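Local structure of mutT/nudix family protein (Listeria innocua, 3I9X) at residues A[158-161]-A[162-166]; A[86-89]-A[90-94]; A[78-82]-A[83-87]; A[146-149]-A[150-153]. The protein is probably a hydrolase of the Nudix family, whose members typically split nucleoside diphosphates linked to some other group. One frame throughout, in Å; residues are numbered along the deposited sequence.

Interaction 1. Residues A[158-161]-A[162-166]; sequences AFDH and LDMLK
The carbonyl oxygen of Asp-160 is gripped by two backbone N-H groups of the next turn. Met-164 N donates from 3.2 Å to Asp-160 O along a nearly straight path (161° at the hydrogen), in the plane of the carbonyl. Asp-163 N is closer, 2.8 Å from the same Asp-160 O, but its hydrogen points poorly and the bond is weak. One residue on, Leu-165 N reaches His-161 O over 2.9 Å, and the ordinary helical ladder has begun. This is the start of helix 161-177 of the Nudix domain, entered through a type II' turn from Ala-158 to His-161. Asp-160 holds the N-cap position, yet its carboxylate caps no backbone N-H; instead OD2 forms a salt bridge with Arg-112. His-161 has its CG beside the backbone N (chi1 -70°), which lays its ring alongside the side chain of Met-164. The sulfur comes in obliquely, with Met-164 SD 3.8 Å from His-161 CD2. On the other side of the imidazole, Phe-159 CD1 lies 3.7 Å above the plane of the His-161 ring, offset toward the rim, while Asp-160 OD1 sits in plane at its edge. A histidine suits this buried spot because ND1 can accept from the backbone N of Val-71 on strand 69-75; that bond, with the Met-164 sulfur and Phe-159 on opposite sides, holds the ring. NE2 bonds a glycerol, probably picked up in crystallisation, which may mark a pocket. Leu-165 and Met-164 supply the greasy side of the turn, both packing on Val-71 and Ile-33 of the sheet.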
loop_
_atom_site.group_PDB
_atom_site.type_symbol
_atom_site.label_atom_id
_atom_site.label_comp_id
_atom_site.label_asym_id
_atom_site.label_seq_id
_atom_site.Cartn_x
_atom_site.Cartn_y
_atom_site.Cartn_z
ATOM N N ALA A 158 -8.529 -8.920 -16.437
ATOM C CA ALA A 158 -9.353 -9.137 -15.258
ATOM C C ALA A 158 -9.294 -7.959 -14.250
ATOM O O ALA A 158 -8.265 -7.270 -14.131
ATOM C CB ALA A 158 -8.941 -10.464 -14.568
ATOM N N PHE A 159 -10.421 -7.700 -13.584
ATOM C CA PHE A 159 -10.491 -6.804 -12.406
ATOM C C PHE A 159 -10.028 -5.430 -12.809
ATOM O O PHE A 159 -10.427 -4.925 -13.873
ATOM C CB PHE A 159 -9.626 -7.348 -11.242
ATOM C CG PHE A 159 -9.833 -8.821 -10.947
ATOM C CD1 PHE A 159 -8.811 -9.741 -11.186
ATOM C CD2 PHE A 159 -11.020 -9.280 -10.382
ATOM C CE1 PHE A 159 -8.979 -11.095 -10.910
ATOM C CE2 PHE A 159 -11.192 -10.645 -10.122
ATOM C CZ PHE A 159 -10.177 -11.539 -10.385
ATOM N N ASP A 160 -9.209 -4.783 -11.984
ATOM C CA ASP A 160 -8.660 -3.484 -12.387
ATOM C C ASP A 160 -7.268 -3.638 -12.961
ATOM O O ASP A 160 -6.481 -2.687 -12.927
ATOM C CB ASP A 160 -8.643 -2.477 -11.207
ATOM C CG ASP A 160 -7.920 -2.991 -9.991
ATOM O OD1 ASP A 160 -7.476 -4.160 -9.947
ATOM O OD2 ASP A 160 -7.858 -2.239 -9.011
ATOM N N HIS A 161 -6.922 -4.817 -13.460
ATOM C CA HIS A 161 -5.536 -5.059 -13.830
ATOM C C HIS A 161 -4.990 -4.195 -14.955
ATOM O O HIS A 161 -3.751 -4.027 -15.025
ATOM C CB HIS A 161 -5.231 -6.539 -14.050
ATOM C CG HIS A 161 -5.247 -7.319 -12.789
ATOM N ND1 HIS A 161 -4.846 -8.640 -12.703
ATOM C CD2 HIS A 161 -5.651 -6.964 -11.550
ATOM C CE1 HIS A 161 -4.991 -9.056 -11.458
ATOM N NE2 HIS A 161 -5.472 -8.053 -10.736
ATOM N N LEU A 162 -5.869 -3.638 -15.793
ATOM C CA LEU A 162 -5.461 -2.654 -16.770
ATOM C C LEU A 162 -4.871 -1.418 -16.058
ATOM O O LEU A 162 -3.864 -0.844 -16.502
ATOM C CB LEU A 162 -6.632 -2.192 -17.638
ATOM C CG LEU A 162 -6.209 -1.126 -18.675
ATOM C CD1 LEU A 162 -5.011 -1.609 -19.489
ATOM C CD2 LEU A 162 -7.380 -0.622 -19.624
ATOM N N ASP A 163 -5.546 -0.988 -14.990
ATOM C CA ASP A 163 -5.063 0.125 -14.176
ATOM C C ASP A 163 -3.725 -0.194 -13.529
ATOM O O ASP A 163 -2.819 0.651 -13.537
ATOM C CB ASP A 163 -6.081 0.491 -13.106
ATOM C CG ASP A 163 -7.310 1.122 -13.703
ATOM O OD1 ASP A 163 -7.154 1.785 -14.769
ATOM O OD2 ASP A 163 -8.422 0.955 -13.148
ATOM N N MET A 164 -3.598 -1.405 -12.989
ATOM C CA MET A 164 -2.328 -1.874 -12.449
ATOM C C MET A 164 -1.218 -1.806 -13.534
ATOM O O MET A 164 -0.139 -1.291 -13.272
ATOM C CB MET A 164 -2.404 -3.293 -11.899
ATOM C CG MET A 164 -3.078 -3.535 -10.514
ATOM S SD MET A 164 -2.714 -5.217 -9.924
ATOM C CE MET A 164 -1.419 -5.388 -10.894
ATOM N N LEU A 165 -1.476 -2.302 -14.741
ATOM C CA LEU A 165 -0.434 -2.340 -15.745
ATOM C C LEU A 165 -0.042 -0.954 -16.212
ATOM O O LEU A 165 1.128 -0.738 -16.489
ATOM C CB LEU A 165 -0.753 -3.174 -16.991
ATOM C CG LEU A 165 -1.162 -4.639 -16.958
ATOM C CD1 LEU A 165 -0.892 -5.235 -18.358
ATOM C CD2 LEU A 165 -0.557 -5.476 -15.865
ATOM N N LYS A 166 -1.011 -0.044 -16.360
ATOM C CA LYS A 166 -0.721 1.326 -16.771
ATOM C C LYS A 166 0.102 2.060 -15.724
ATOM O O LYS A 166 1.057 2.745 -16.087
ATOM C CB LYS A 166 -2.010 2.117 -17.060
ATOM C CG LYS A 166 -2.734 1.687 -18.324
ATOM C CD LYS A 166 -4.061 2.437 -18.501
ATOM C CE LYS A 166 -4.340 2.734 -19.975
ATOM N NZ LYS A 166 -5.664 3.442 -20.176
#

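Interaction 2. Residues A[86-89]-A[90-94]; sequences AERE and LEEET
Arg-88 and Glu-92, one turn apart, run side by side and point the same way, with guanidinium and carboxylate planes 60° apart. Arg-88, its CG anti to the backbone N, sends its chain along Glu-92, and the closest touch is between methylene and oxygen, Arg-88 CD to Glu-92 OE1 at 3.5 Å. That oxygen lies at the guanidinium edge, but Arg-88 NE is 4.0 Å from Glu-92 OE1, beyond a salt bridge; the arginine spends its NH1 on Glu-80 instead. Glu-89 and Glu-93 also lie alongside each other, their carboxylates only 12° from parallel, with Glu-89 OE1 3.7 Å from Glu-93 OE1. Glu-92 crosses Glu-89 at a slant, planes 63° apart, and its OE2 stops 3.7 Å from Glu-89 OE1. Three carboxylates thus gather on one flank of helix 82-94. The sequence Arg-Glu-Leu-Glu-Glu-Glu matches the REUXEE core of the Nudix box, in which such glutamates in relatives bind the divalent metal ions, so a similar role here is probable. Glu-93 OE2 has its own counter-charge in Arg-135. Leu-90 turns from this acidic flank to Met-32 and Leu-34 of strand 27-40, as a hydrophobic residue should on the sheet-facing side. Its carbonyl is taken up too: Thr-94 OG1 donates to Leu-90 O over 3.1 Å, coming from above the carbonyl plane, and the same hydroxyl meets Leu-96 N.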
loop_
_atom_site.group_PDB
_atom_site.type_symbol
_atom_site.label_atom_id
_atom_site.label_comp_id
_atom_site.label_asym_id
_atom_site.label_seq_id
_atom_site.Cartn_x
_atom_site.Cartn_y
_atom_site.Cartn_z
ATOM N N ALA A 86 4.167 -12.204 -1.980
ATOM C CA ALA A 86 4.698 -11.956 -3.319
ATOM C C ALA A 86 5.992 -12.741 -3.563
ATOM O O ALA A 86 6.198 -13.234 -4.654
ATOM C CB ALA A 86 4.944 -10.445 -3.555
ATOM N N GLU A 87 6.861 -12.825 -2.554
ATOM C CA GLU A 87 8.109 -13.583 -2.685
ATOM C C GLU A 87 7.832 -15.048 -2.932
ATOM O O GLU A 87 8.485 -15.659 -3.784
ATOM C CB GLU A 87 9.023 -13.412 -1.465
ATOM C CG GLU A 87 10.185 -12.489 -1.725
ATOM C CD GLU A 87 10.552 -11.617 -0.544
ATOM O OE1 GLU A 87 10.981 -10.471 -0.813
ATOM O OE2 GLU A 87 10.416 -12.058 0.636
ATOM N N ARG A 88 6.857 -15.585 -2.199
ATOM C CA ARG A 88 6.385 -16.955 -2.408
ATOM C C ARG A 88 5.788 -17.127 -3.797
ATOM O O ARG A 88 6.158 -18.080 -4.497
ATOM C CB ARG A 88 5.334 -17.422 -1.355
ATOM C CG ARG A 88 4.721 -18.801 -1.736
ATOM C CD ARG A 88 3.598 -19.326 -0.859
ATOM N NE ARG A 88 2.394 -18.492 -0.924
ATOM C CZ ARG A 88 2.035 -17.617 0.008
ATOM N NH1 ARG A 88 2.780 -17.458 1.083
ATOM N NH2 ARG A 88 0.937 -16.894 -0.148
ATOM N N GLU A 89 4.845 -16.249 -4.175
ATOM C CA GLU A 89 4.147 -16.397 -5.467
ATOM C C GLU A 89 5.113 -16.243 -6.646
ATOM O O GLU A 89 4.929 -16.876 -7.663
ATOM C CB GLU A 89 2.918 -15.471 -5.621
ATOM C CG GLU A 89 1.678 -15.894 -4.772
ATOM C CD GLU A 89 0.808 -17.007 -5.411
ATOM O OE1 GLU A 89 1.281 -17.726 -6.335
ATOM O OE2 GLU A 89 -0.372 -17.158 -4.996
ATOM N N LEU A 90 6.165 -15.453 -6.494
ATOM C CA LEU A 90 7.192 -15.396 -7.514
ATOM C C LEU A 90 7.801 -16.798 -7.725
ATOM O O LEU A 90 7.852 -17.287 -8.857
ATOM C CB LEU A 90 8.268 -14.383 -7.139
ATOM C CG LEU A 90 9.413 -14.183 -8.121
ATOM C CD1 LEU A 90 8.869 -13.975 -9.552
ATOM C CD2 LEU A 90 10.260 -13.029 -7.688
ATOM N N GLU A 91 8.225 -17.449 -6.638
ATOM C CA GLU A 91 8.819 -18.794 -6.729
ATOM C C GLU A 91 7.875 -19.874 -7.262
ATOM O O GLU A 91 8.294 -20.680 -8.090
ATOM C CB GLU A 91 9.435 -19.253 -5.388
ATOM C CG GLU A 91 9.912 -20.735 -5.414
ATOM C CD GLU A 91 11.117 -21.003 -4.528
ATOM O OE1 GLU A 91 11.183 -20.405 -3.422
ATOM O OE2 GLU A 91 11.992 -21.824 -4.942
ATOM N N GLU A 92 6.628 -19.905 -6.805
ATOM C CA GLU A 92 5.667 -20.916 -7.277
ATOM C C GLU A 92 5.429 -20.823 -8.777
ATOM O O GLU A 92 5.140 -21.822 -9.432
ATOM C CB GLU A 92 4.308 -20.786 -6.583
ATOM C CG GLU A 92 4.333 -21.047 -5.077
ATOM C CD GLU A 92 2.948 -21.338 -4.501
ATOM O OE1 GLU A 92 2.879 -21.706 -3.306
ATOM O OE2 GLU A 92 1.936 -21.212 -5.238
ATOM N N GLU A 93 5.543 -19.617 -9.312
ATOM C CA GLU A 93 5.208 -19.373 -10.697
ATOM C C GLU A 93 6.439 -19.396 -11.588
ATOM O O GLU A 93 6.294 -19.564 -12.782
ATOM C CB GLU A 93 4.482 -18.022 -10.849
ATOM C CG GLU A 93 3.294 -18.062 -11.798
ATOM C CD GLU A 93 1.965 -18.423 -11.114
ATOM O OE1 GLU A 93 1.636 -17.825 -10.061
ATOM O OE2 GLU A 93 1.222 -19.281 -11.651
ATOM N N THR A 94 7.638 -19.216 -11.027
ATOM C CA THR A 94 8.860 -19.110 -11.845
ATOM C C THR A 94 10.165 -19.683 -11.282
ATOM O O THR A 94 11.182 -19.620 -11.974
ATOM C CB THR A 94 9.169 -17.623 -12.178
ATOM O OG1 THR A 94 9.969 -17.044 -11.137
ATOM C CG2 THR A 94 7.894 -16.840 -12.360
#

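Interaction 3. Residues A[78-82]-A[83-87]; sequences ENESA and EQAAE
The chain swings from the extended backbone of Glu-80 and Ser-81 into helical geometry at Ala-82, where the ladder opens with Ala-85 N bound to Ser-81 O at 3.0 Å and Ala-86 N to Ala-82 O at 2.9 Å. Ser-81 is the N-cap. With its hydroxyl lodged between the backbone N and the carbonyl carbon (chi1 68°), OG turns back over the helix start and accepts from Gln-84 N at 3.1 Å. Gln-84 returns the favour: its side chain bends at chi2, and OE1 accepts from Ser-81 N over 3.2 Å by a straight N-H (166°), although the donor stands above the amide plane. Serine carries its hydroxyl close enough to the backbone to take the N-H of the first turn, and glutamine is long enough to reach back. The carboxylate of Glu-80 lies against the first turn, its OE2 3.4 Å from Ala-85 CB. The small methyl lets the carboxylate lie close against the helix, where OE1 pairs with Arg-88 and OE2 with the backbone N of Asp-77; both oxygens are thereby held. Ala-82 and Ala-86, equally small, bring the helix against Phe-123 of strand 118-126, and Ala-82 N is taken by Asp-108 of the second subunit. The reciprocal Ser-81 and Gln-84 bonds make a capping box, and the turn they close is the loop-to-helix entry of the Nudix box, with Glu-80 at its conserved glutamate position.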
loop_
_atom_site.group_PDB
_atom_site.type_symbol
_atom_site.label_atom_id
_atom_site.label_comp_id
_atom_site.label_asym_id
_atom_site.label_seq_id
_atom_site.Cartn_x
_atom_site.Cartn_y
_atom_site.Cartn_z
ATOM N N GLU A 78 -3.104 -14.617 6.886
ATOM C CA GLU A 78 -3.094 -13.930 8.171
ATOM C C GLU A 78 -1.718 -13.837 8.773
ATOM O O GLU A 78 -1.388 -12.818 9.368
ATOM C CB GLU A 78 -4.051 -14.603 9.171
ATOM C CG GLU A 78 -3.788 -16.094 9.397
ATOM C CD GLU A 78 -4.554 -16.668 10.579
ATOM O OE1 GLU A 78 -5.088 -17.805 10.405
ATOM O OE2 GLU A 78 -4.601 -15.997 11.663
ATOM N N ASN A 79 -0.892 -14.863 8.597
ATOM C CA ASN A 79 0.431 -14.858 9.235
ATOM C C ASN A 79 1.617 -14.456 8.343
ATOM O O ASN A 79 2.772 -14.775 8.638
ATOM C CB ASN A 79 0.645 -16.195 9.976
ATOM C CG ASN A 79 -0.333 -16.363 11.168
ATOM O OD1 ASN A 79 -1.298 -17.149 11.097
ATOM N ND2 ASN A 79 -0.105 -15.589 12.253
ATOM N N GLU A 80 1.349 -13.681 7.288
ATOM C CA GLU A 80 2.425 -13.067 6.488
ATOM C C GLU A 80 2.125 -11.623 5.981
ATOM O O GLU A 80 0.989 -11.136 6.028
ATOM C CB GLU A 80 2.757 -13.979 5.297
ATOM C CG GLU A 80 1.628 -14.070 4.290
ATOM C CD GLU A 80 1.819 -15.183 3.245
ATOM O OE1 GLU A 80 2.845 -15.906 3.268
ATOM O OE2 GLU A 80 0.905 -15.334 2.428
ATOM N N SER A 81 3.177 -10.953 5.534
ATOM C CA SER A 81 3.052 -9.662 4.880
ATOM C C SER A 81 2.789 -9.895 3.397
ATOM O O SER A 81 3.027 -11.008 2.872
ATOM C CB SER A 81 4.335 -8.872 5.059
ATOM O OG SER A 81 5.371 -9.496 4.335
ATOM N N ALA A 82 2.278 -8.861 2.724
ATOM C CA ALA A 82 2.011 -8.945 1.297
ATOM C C ALA A 82 3.320 -9.235 0.528
ATOM O O ALA A 82 3.300 -9.945 -0.466
ATOM C CB ALA A 82 1.325 -7.678 0.778
ATOM N N GLU A 83 4.420 -8.678 1.009
ATOM C CA GLU A 83 5.774 -8.946 0.527
ATOM C C GLU A 83 6.160 -10.410 0.610
ATOM O O GLU A 83 6.701 -10.968 -0.347
ATOM C CB GLU A 83 6.775 -8.144 1.334
ATOM C CG GLU A 83 8.227 -8.320 0.864
ATOM C CD GLU A 83 9.154 -7.164 1.273
ATOM O OE1 GLU A 83 9.462 -6.317 0.398
ATOM O OE2 GLU A 83 9.582 -7.108 2.457
ATOM N N GLN A 84 5.867 -11.041 1.748
ATOM C CA GLN A 84 6.165 -12.448 1.909
ATOM C C GLN A 84 5.343 -13.244 0.931
ATOM O O GLN A 84 5.869 -14.120 0.266
ATOM C CB GLN A 84 5.969 -12.915 3.366
ATOM C CG GLN A 84 7.219 -12.687 4.220
ATOM C CD GLN A 84 6.947 -12.356 5.701
ATOM O OE1 GLN A 84 5.839 -12.542 6.222
ATOM N NE2 GLN A 84 7.984 -11.845 6.376
ATOM N N ALA A 85 4.065 -12.909 0.798
ATOM C CA ALA A 85 3.212 -13.576 -0.163
ATOM C C ALA A 85 3.670 -13.391 -1.639
ATOM O O ALA A 85 3.545 -14.323 -2.448
ATOM C CB ALA A 85 1.787 -13.133 0.001
ATOM N N ALA A 86 4.167 -12.204 -1.980
ATOM C CA ALA A 86 4.698 -11.956 -3.319
ATOM C C ALA A 86 5.992 -12.741 -3.563
ATOM O O ALA A 86 6.198 -13.234 -4.654
ATOM C CB ALA A 86 4.944 -10.445 -3.555
ATOM N N GLU A 87 6.861 -12.825 -2.554
ATOM C CA GLU A 87 8.109 -13.583 -2.685
ATOM C C GLU A 87 7.832 -15.048 -2.932
ATOM O O GLU A 87 8.485 -15.659 -3.784
ATOM C CB GLU A 87 9.023 -13.412 -1.465
ATOM C CG GLU A 87 10.185 -12.489 -1.725
ATOM C CD GLU A 87 10.552 -11.617 -0.544
ATOM O OE1 GLU A 87 10.981 -10.471 -0.813
ATOM O OE2 GLU A 87 10.416 -12.058 0.636
#

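Interaction 4. Residues A[146-149]-A[150-153]; sequences LFPM and TEAL
Pro-148 O accepts the N-H of Ala-152 at 3.0 Å, nearly straight and in the carbonyl plane, and with that bond strand 144-148 of the Nudix domain passes directly into the short helix 149-152. Met-149 O is satisfied by Leu-153 N, also at 3.0 Å, with the donor tilted out of the carbonyl plane. Proline fits the N-cap place because it has no N-H to lose and its phi already agrees with the approach to a helix; on the strand side, the backbone of Phe-147 is bonded to Ile-48 of the neighbouring strand. Glu-151 reaches back across this junction. Its CG is anti to the backbone N (chi1 -172°) and the rest of the chain is extended, which carries the carboxylate across Phe-147 at about a right angle, planes 78° apart. Glu-151 OE1 meets the edge of the ring, 3.6 Å from Phe-147 CD1, where the C-H groups carry the slight positive charge an anion prefers. The second oxygen, Glu-151 OE2, rests 3.5 Å from Pro-148 CD. These are contacts with carbon, not hydrogen bonds. Phe-147 also meets Trp-69 edge to face. Met-149 packs on Phe-169 and Leu-153 on Leu-165 of helix 161-177. Within the turn, Leu-153 CG lies 3.4 Å from Met-149 O, and the methyl of Ala-152 comes down beside the strand, its CB 3.8 Å from Phe-147 CB.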
loop_
_atom_site.group_PDB
_atom_site.type_symbol
_atom_site.label_atom_id
_atom_site.label_comp_id
_atom_site.label_asym_id
_atom_site.label_seq_id
_atom_site.Cartn_x
_atom_site.Cartn_y
_atom_site.Cartn_z
ATOM N N LEU A 146 3.705 -14.269 -22.500
ATOM C CA LEU A 146 4.685 -13.230 -22.260
ATOM C C LEU A 146 4.476 -12.174 -23.316
ATOM O O LEU A 146 4.858 -12.382 -24.472
ATOM C CB LEU A 146 6.079 -13.833 -22.295
ATOM C CG LEU A 146 7.270 -12.959 -21.926
ATOM C CD1 LEU A 146 7.205 -12.251 -20.486
ATOM C CD2 LEU A 146 8.523 -13.863 -22.066
ATOM N N PHE A 147 3.849 -11.057 -22.940
ATOM C CA PHE A 147 3.386 -10.057 -23.908
ATOM C C PHE A 147 4.249 -8.799 -23.882
ATOM O O PHE A 147 4.562 -8.287 -22.803
ATOM C CB PHE A 147 1.922 -9.603 -23.626
ATOM C CG PHE A 147 0.887 -10.698 -23.757
ATOM C CD1 PHE A 147 0.283 -10.968 -24.987
ATOM C CD2 PHE A 147 0.529 -11.465 -22.661
ATOM C CE1 PHE A 147 -0.658 -11.985 -25.106
ATOM C CE2 PHE A 147 -0.423 -12.465 -22.765
ATOM C CZ PHE A 147 -1.015 -12.735 -23.989
ATOM N N PRO A 148 4.517 -8.229 -25.067
ATOM C CA PRO A 148 5.034 -6.875 -25.104
ATOM C C PRO A 148 4.036 -6.027 -24.374
ATOM O O PRO A 148 2.853 -6.359 -24.375
ATOM C CB PRO A 148 5.067 -6.519 -26.599
ATOM C CG PRO A 148 4.876 -7.775 -27.339
ATOM C CD PRO A 148 4.169 -8.738 -26.417
ATOM N N MET A 149 4.477 -4.973 -23.721
ATOM C CA MET A 149 3.583 -4.327 -22.771
ATOM C C MET A 149 2.506 -3.578 -23.518
ATOM O O MET A 149 1.370 -3.529 -23.065
ATOM C CB MET A 149 4.316 -3.424 -21.776
ATOM C CG MET A 149 3.390 -2.592 -20.884
ATOM S SD MET A 149 2.586 -3.458 -19.513
ATOM C CE MET A 149 3.996 -3.387 -18.325
ATOM N N THR A 150 2.828 -3.051 -24.697
ATOM C CA THR A 150 1.829 -2.315 -25.473
ATOM C C THR A 150 0.683 -3.229 -25.956
ATOM O O THR A 150 -0.455 -2.809 -25.944
ATOM C CB THR A 150 2.455 -1.524 -26.638
ATOM O OG1 THR A 150 3.031 -2.434 -27.580
ATOM C CG2 THR A 150 3.516 -0.543 -26.115
ATOM N N GLU A 151 0.992 -4.467 -26.332
ATOM C CA GLU A 151 -0.007 -5.504 -26.638
ATOM C C GLU A 151 -0.806 -5.950 -25.383
ATOM O O GLU A 151 -2.041 -6.129 -25.445
ATOM C CB GLU A 151 0.692 -6.712 -27.275
ATOM C CG GLU A 151 -0.251 -7.810 -27.829
ATOM C CD GLU A 151 0.472 -9.040 -28.405
ATOM O OE1 GLU A 151 -0.159 -10.147 -28.453
ATOM O OE2 GLU A 151 1.653 -8.897 -28.818
ATOM N N ALA A 152 -0.108 -6.104 -24.253
ATOM C CA ALA A 152 -0.764 -6.487 -22.997
ATOM C C ALA A 152 -1.813 -5.467 -22.608
ATOM O O ALA A 152 -2.886 -5.825 -22.127
ATOM C CB ALA A 152 0.238 -6.690 -21.873
ATOM N N LEU A 153 -1.524 -4.200 -22.833
ATOM C CA LEU A 153 -2.496 -3.155 -22.530
ATOM C C LEU A 153 -3.811 -3.244 -23.343
ATOM O O LEU A 153 -4.788 -2.576 -22.990
ATOM C CB LEU A 153 -1.896 -1.757 -22.731
ATOM C CG LEU A 153 -0.807 -1.323 -21.733
ATOM C CD1 LEU A 153 -0.166 0.005 -22.198
ATOM C CD2 LEU A 153 -1.378 -1.189 -20.312
#

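Interactions 2 and 3 are successive stages of one element: they share Ala-86 and Glu-87 on helix 82-94, and the salt bridge from Arg-88 NH1 to Glu-80 OE1, 2.7 Å long, ties the glutamate before the helix to its middle, as in the Nudix box. Interactions 1 and 4 meet through neighbouring helices, with Leu-162 CD1 3.6 Å from Leu-153 O and Leu-165 CD1 4.0 Å from Ala-152 CB. The two groups are separate. Interactions 1 and 2 lie on opposite sides of the chain's centre, about 20 Å between centres and 11 Å between nearest atoms. The probable metal-binding glutamates belong to interaction 2; a glycerol, probably from the crystallisation liquor, bonds His-161 in interaction 1.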